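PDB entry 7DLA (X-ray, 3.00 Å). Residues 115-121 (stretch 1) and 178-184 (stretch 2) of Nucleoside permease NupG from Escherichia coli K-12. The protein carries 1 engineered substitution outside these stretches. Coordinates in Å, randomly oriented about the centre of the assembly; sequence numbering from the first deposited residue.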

ATOM      1  N   THR A 115     -12.901 -11.681   4.412  1.00 60.89           N
ATOM      2  CA  THR A 115     -14.131 -12.211   4.993  1.00 61.07           C
ATOM      3  C   THR A 115     -14.682 -13.330   4.101  1.00 61.76           C
ATOM      4  O   THR A 115     -14.933 -14.462   4.559  1.00 62.43           O
ATOM      5  CB  THR A 115     -15.157 -11.081   5.181  1.00 60.70           C
ATOM      6  OG1 THR A 115     -14.714 -10.149   6.195  1.00 60.26           O
ATOM      7  CG2 THR A 115     -16.489 -11.659   5.605  1.00 61.02           C
ATOM      8  N   ILE A 116     -14.732 -13.055   2.791  1.00 62.28           N
ATOM      9  CA  ILE A 116     -15.348 -13.970   1.828  1.00 62.93           C
ATOM     10  C   ILE A 116     -14.510 -15.236   1.647  1.00 63.27           C
ATOM     11  O   ILE A 116     -15.033 -16.359   1.660  1.00 64.05           O
ATOM     12  CB  ILE A 116     -15.557 -13.243   0.493  1.00 61.41           C
ATOM     13  CG1 ILE A 116     -16.804 -12.359   0.583  1.00 62.90           C
ATOM     14  CG2 ILE A 116     -15.665 -14.249  -0.619  1.00 62.66           C
ATOM     15  CD1 ILE A 116     -16.893 -11.269  -0.478  1.00 62.11           C
ATOM     16  N   SER A 117     -13.202 -15.076   1.458  1.00 62.75           N
ATOM     17  CA  SER A 117     -12.344 -16.228   1.220  1.00 63.38           C
ATOM     18  C   SER A 117     -12.230 -17.084   2.472  1.00 64.32           C
ATOM     19  O   SER A 117     -12.169 -18.315   2.392  1.00 65.32           O
ATOM     20  CB  SER A 117     -10.959 -15.771   0.752  1.00 63.11           C
ATOM     21  OG  SER A 117     -11.028 -14.702  -0.171  1.00 61.17           O
ATOM     22  N   TYR A 118     -12.212 -16.452   3.638  1.00 63.93           N
ATOM     23  CA  TYR A 118     -12.168 -17.206   4.873  1.00 64.92           C
ATOM     24  C   TYR A 118     -13.376 -18.109   4.961  1.00 65.72           C
ATOM     25  O   TYR A 118     -13.231 -19.327   5.022  1.00 65.87           O
ATOM     26  CB  TYR A 118     -12.115 -16.265   6.065  1.00 63.37           C
ATOM     27  CG  TYR A 118     -10.777 -15.631   6.205  1.00 63.53           C
ATOM     28  CD1 TYR A 118      -9.865 -15.652   5.159  1.00 64.67           C
ATOM     29  CD2 TYR A 118     -10.407 -15.030   7.372  1.00 64.95           C
ATOM     30  CE1 TYR A 118      -8.645 -15.040   5.268  1.00 65.09           C
ATOM     31  CE2 TYR A 118      -9.180 -14.446   7.507  1.00 65.07           C
ATOM     32  CZ  TYR A 118      -8.305 -14.437   6.462  1.00 64.11           C
ATOM     33  OH  TYR A 118      -7.069 -13.861   6.643  1.00 63.21           O
ATOM     34  N   TYR A 119     -14.576 -17.547   4.966  1.00 65.70           N
ATOM     35  CA  TYR A 119     -15.816 -18.348   5.091  1.00 66.78           C
ATOM     36  C   TYR A 119     -15.881 -19.425   4.019  1.00 67.97           C
ATOM     37  O   TYR A 119     -16.339 -20.514   4.297  1.00 68.14           O
ATOM     38  CB  TYR A 119     -17.025 -17.437   4.911  1.00 67.51           C
ATOM     39  CG  TYR A 119     -18.361 -18.130   4.834  1.00 68.87           C
ATOM     40  CD1 TYR A 119     -19.048 -18.475   5.975  1.00 69.61           C
ATOM     41  CD2 TYR A 119     -18.964 -18.397   3.626  1.00 69.96           C
ATOM     42  CE1 TYR A 119     -20.278 -19.095   5.919  1.00 70.41           C
ATOM     43  CE2 TYR A 119     -20.201 -19.005   3.547  1.00 71.11           C
ATOM     44  CZ  TYR A 119     -20.859 -19.362   4.701  1.00 71.17           C
ATOM     45  OH  TYR A 119     -22.074 -19.977   4.664  1.00 71.88           O
ATOM     46  N   ARG A 120     -15.451 -19.098   2.810  1.00 67.47           N
ATOM     47  CA  ARG A 120     -15.512 -20.043   1.673  1.00 67.62           C
ATOM     48  C   ARG A 120     -14.723 -21.303   1.989  1.00 67.95           C
ATOM     49  O   ARG A 120     -15.201 -22.369   1.672  1.00 68.15           O
ATOM     50  CB  ARG A 120     -14.856 -19.404   0.457  1.00 67.42           C
ATOM     51  CG  ARG A 120     -15.837 -18.797  -0.525  1.00 68.63           C
ATOM     52  CD  ARG A 120     -16.939 -19.762  -0.871  1.00 71.45           C
ATOM     53  NE  ARG A 120     -16.511 -20.663  -1.920  1.00 76.87           N
ATOM     54  CZ  ARG A 120     -17.342 -21.332  -2.692  1.00 69.54           C
ATOM     55  NH1 ARG A 120     -18.639 -21.185  -2.522  1.00 68.57           N
ATOM     56  NH2 ARG A 120     -16.875 -22.133  -3.627  1.00 69.46           N
ATOM     57  N   LEU A 121     -13.528 -21.140   2.542  1.00 69.56           N
ATOM     58  CA  LEU A 121     -12.637 -22.270   2.895  1.00 68.22           C
ATOM     59  C   LEU A 121     -13.095 -22.900   4.201  1.00 68.89           C
ATOM     60  O   LEU A 121     -12.993 -24.104   4.333  1.00 68.77           O
ATOM     61  CB  LEU A 121     -11.231 -21.722   3.132  1.00 67.40           C
ATOM     62  CG  LEU A 121     -10.658 -20.831   2.044  1.00 66.58           C
ATOM     63  CD1 LEU A 121      -9.174 -20.667   2.257  1.00 66.64           C
ATOM     64  CD2 LEU A 121     -10.925 -21.421   0.679  1.00 66.97           C
TER
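Stretch 2, residues 178-184: TLPHIPV

No hydrogen bond joins these two stretches: a loop with two prolines lies against a helix through side-chain packing, most distinctively with a proline ring set over the face of a tyrosine. CD of P183 lies 3.7 Å from the centroid of the Y119 ring, 30° off the ring normal, a CH-pi contact; the closest atoms are P183 CD and Y119 CZ, at 3.2 Å. The CD hydrogens of proline, next to the ring nitrogen, are somewhat polarised and suit an aromatic face.

Residues 115-121 are helical throughout, with backbone hydrogen bonds such as Y119 N to T115 O (3.1 Å). Stretch 2 has no regular helix or strand. From L179 to P183 phi lies between -60° and -91° and psi between 108° and 161°, so this part runs extended, and it crosses the helix rather than following its axis. The CA atoms nearest each other across the stretches are those of I116 and I182, 6.7 Å apart.

I182 is the residue most covered by the helix. Its CA-to-CB bond points sideways, but with chi1 and chi2 both m the end of the side chain comes nearer: CD1 reaches Y119 CD2 at 3.4 Å, while CG1 lies 4.1 Å from I116 CG1. L179 also leaves sideways with its end nearer the helix, though its chi1 of -93° lies between wells; its CD1 meets I116 CG2 at 3.6 Å. The CA-to-CB bond of Y119 points toward the loop, and with chi1 t its ring packs against I182 and P183. The CA-to-CB bond of H181 points away from the helix. R120 NH1 and P180 CG, modelled 2.6 Å apart, are too close to interpret. The transferable pattern is apolar side chains that leave the loop sideways and whose ends come nearer the helix, plus one proline over an aromatic face.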

ATOM      1  N   THR A 178     -21.133 -14.379  -9.124  1.00 58.53           N
ATOM      2  CA  THR A 178     -21.236 -15.825  -9.102  1.00 59.58           C
ATOM      3  C   THR A 178     -20.811 -16.383  -7.764  1.00 61.07           C
ATOM      4  O   THR A 178     -20.820 -17.605  -7.567  1.00 61.94           O
ATOM      5  CB  THR A 178     -20.375 -16.415 -10.215  1.00 59.09           C
ATOM      6  OG1 THR A 178     -19.036 -16.630  -9.740  1.00 59.61           O
ATOM      7  CG2 THR A 178     -20.322 -15.443 -11.359  1.00 58.67           C
ATOM      8  N   LEU A 179     -20.420 -15.505  -6.852  1.00 61.45           N
ATOM      9  CA  LEU A 179     -20.090 -15.935  -5.522  1.00 62.38           C
ATOM     10  C   LEU A 179     -21.315 -16.605  -4.898  1.00 63.74           C
ATOM     11  O   LEU A 179     -22.463 -16.369  -5.325  1.00 63.20           O
ATOM     12  CB  LEU A 179     -19.624 -14.738  -4.711  1.00 61.39           C
ATOM     13  CG  LEU A 179     -18.117 -14.461  -4.673  1.00 60.38           C
ATOM     14  CD1 LEU A 179     -17.799 -13.615  -3.490  1.00 61.51           C
ATOM     15  CD2 LEU A 179     -17.302 -15.716  -4.607  1.00 60.22           C
ATOM     16  N   PRO A 180     -21.092 -17.511  -3.956  1.00 66.10           N
ATOM     17  CA  PRO A 180     -22.195 -18.076  -3.200  1.00 68.51           C
ATOM     18  C   PRO A 180     -22.551 -17.163  -2.053  1.00 71.60           C
ATOM     19  O   PRO A 180     -21.789 -16.270  -1.650  1.00 70.23           O
ATOM     20  CB  PRO A 180     -21.648 -19.413  -2.712  1.00 68.36           C
ATOM     21  CG  PRO A 180     -20.411 -19.585  -3.517  1.00 67.06           C
ATOM     22  CD  PRO A 180     -19.869 -18.256  -3.696  1.00 65.86           C
ATOM     23  N   HIS A 181     -23.762 -17.381  -1.560  1.00 74.90           N
ATOM     24  CA  HIS A 181     -24.302 -16.479  -0.567  1.00 82.72           C
ATOM     25  C   HIS A 181     -23.410 -16.531   0.662  1.00 79.36           C
ATOM     26  O   HIS A 181     -23.296 -17.572   1.323  1.00 77.66           O
ATOM     27  CB  HIS A 181     -25.735 -16.848  -0.222  1.00 96.16           C
ATOM     28  CG  HIS A 181     -26.320 -15.995   0.857  1.00 96.06           C
ATOM     29  ND1 HIS A 181     -26.882 -16.513   2.002  1.00 93.97           N
ATOM     30  CD2 HIS A 181     -26.436 -14.649   0.958  1.00 89.41           C
ATOM     31  CE1 HIS A 181     -27.330 -15.524   2.756  1.00 93.03           C
ATOM     32  NE2 HIS A 181     -27.071 -14.382   2.146  1.00 97.58           N
ATOM     33  N   ILE A 182     -22.718 -15.431   0.907  1.00 79.05           N
ATOM     34  CA  ILE A 182     -21.892 -15.275   2.107  1.00 76.79           C
ATOM     35  C   ILE A 182     -22.786 -14.655   3.181  1.00 77.66           C
ATOM     36  O   ILE A 182     -23.141 -13.472   3.063  1.00 76.11           O
ATOM     37  CB  ILE A 182     -20.656 -14.421   1.823  1.00 77.26           C
ATOM     38  CG1 ILE A 182     -19.905 -15.036   0.632  1.00 77.06           C
ATOM     39  CG2 ILE A 182     -19.790 -14.327   3.063  1.00 72.78           C
ATOM     40  CD1 ILE A 182     -19.593 -16.501   0.814  1.00 71.94           C
ATOM     41  N   PRO A 183     -23.196 -15.411   4.204  1.00 78.09           N
ATOM     42  CA  PRO A 183     -24.192 -14.875   5.131  1.00 78.54           C
ATOM     43  C   PRO A 183     -23.620 -13.687   5.871  1.00 76.94           C
ATOM     44  O   PRO A 183     -22.409 -13.452   5.893  1.00 76.16           O
ATOM     45  CB  PRO A 183     -24.445 -16.049   6.073  1.00 78.37           C
ATOM     46  CG  PRO A 183     -23.147 -16.660   6.140  1.00 75.06           C
ATOM     47  CD  PRO A 183     -22.679 -16.692   4.719  1.00 75.04           C
ATOM     48  N   VAL A 184     -24.521 -12.891   6.432  1.00 77.48           N
ATOM     49  CA  VAL A 184     -24.090 -11.876   7.379  1.00 77.77           C
ATOM     50  C   VAL A 184     -23.593 -12.596   8.633  1.00 77.65           C
ATOM     51  O   VAL A 184     -24.337 -13.357   9.271  1.00 76.75           O
ATOM     52  CB  VAL A 184     -25.224 -10.864   7.634  1.00 78.45           C
ATOM     53  CG1 VAL A 184     -26.502 -11.547   8.113  1.00 83.64           C
ATOM     54  CG2 VAL A 184     -24.773  -9.772   8.566  1.00 80.71           C
TER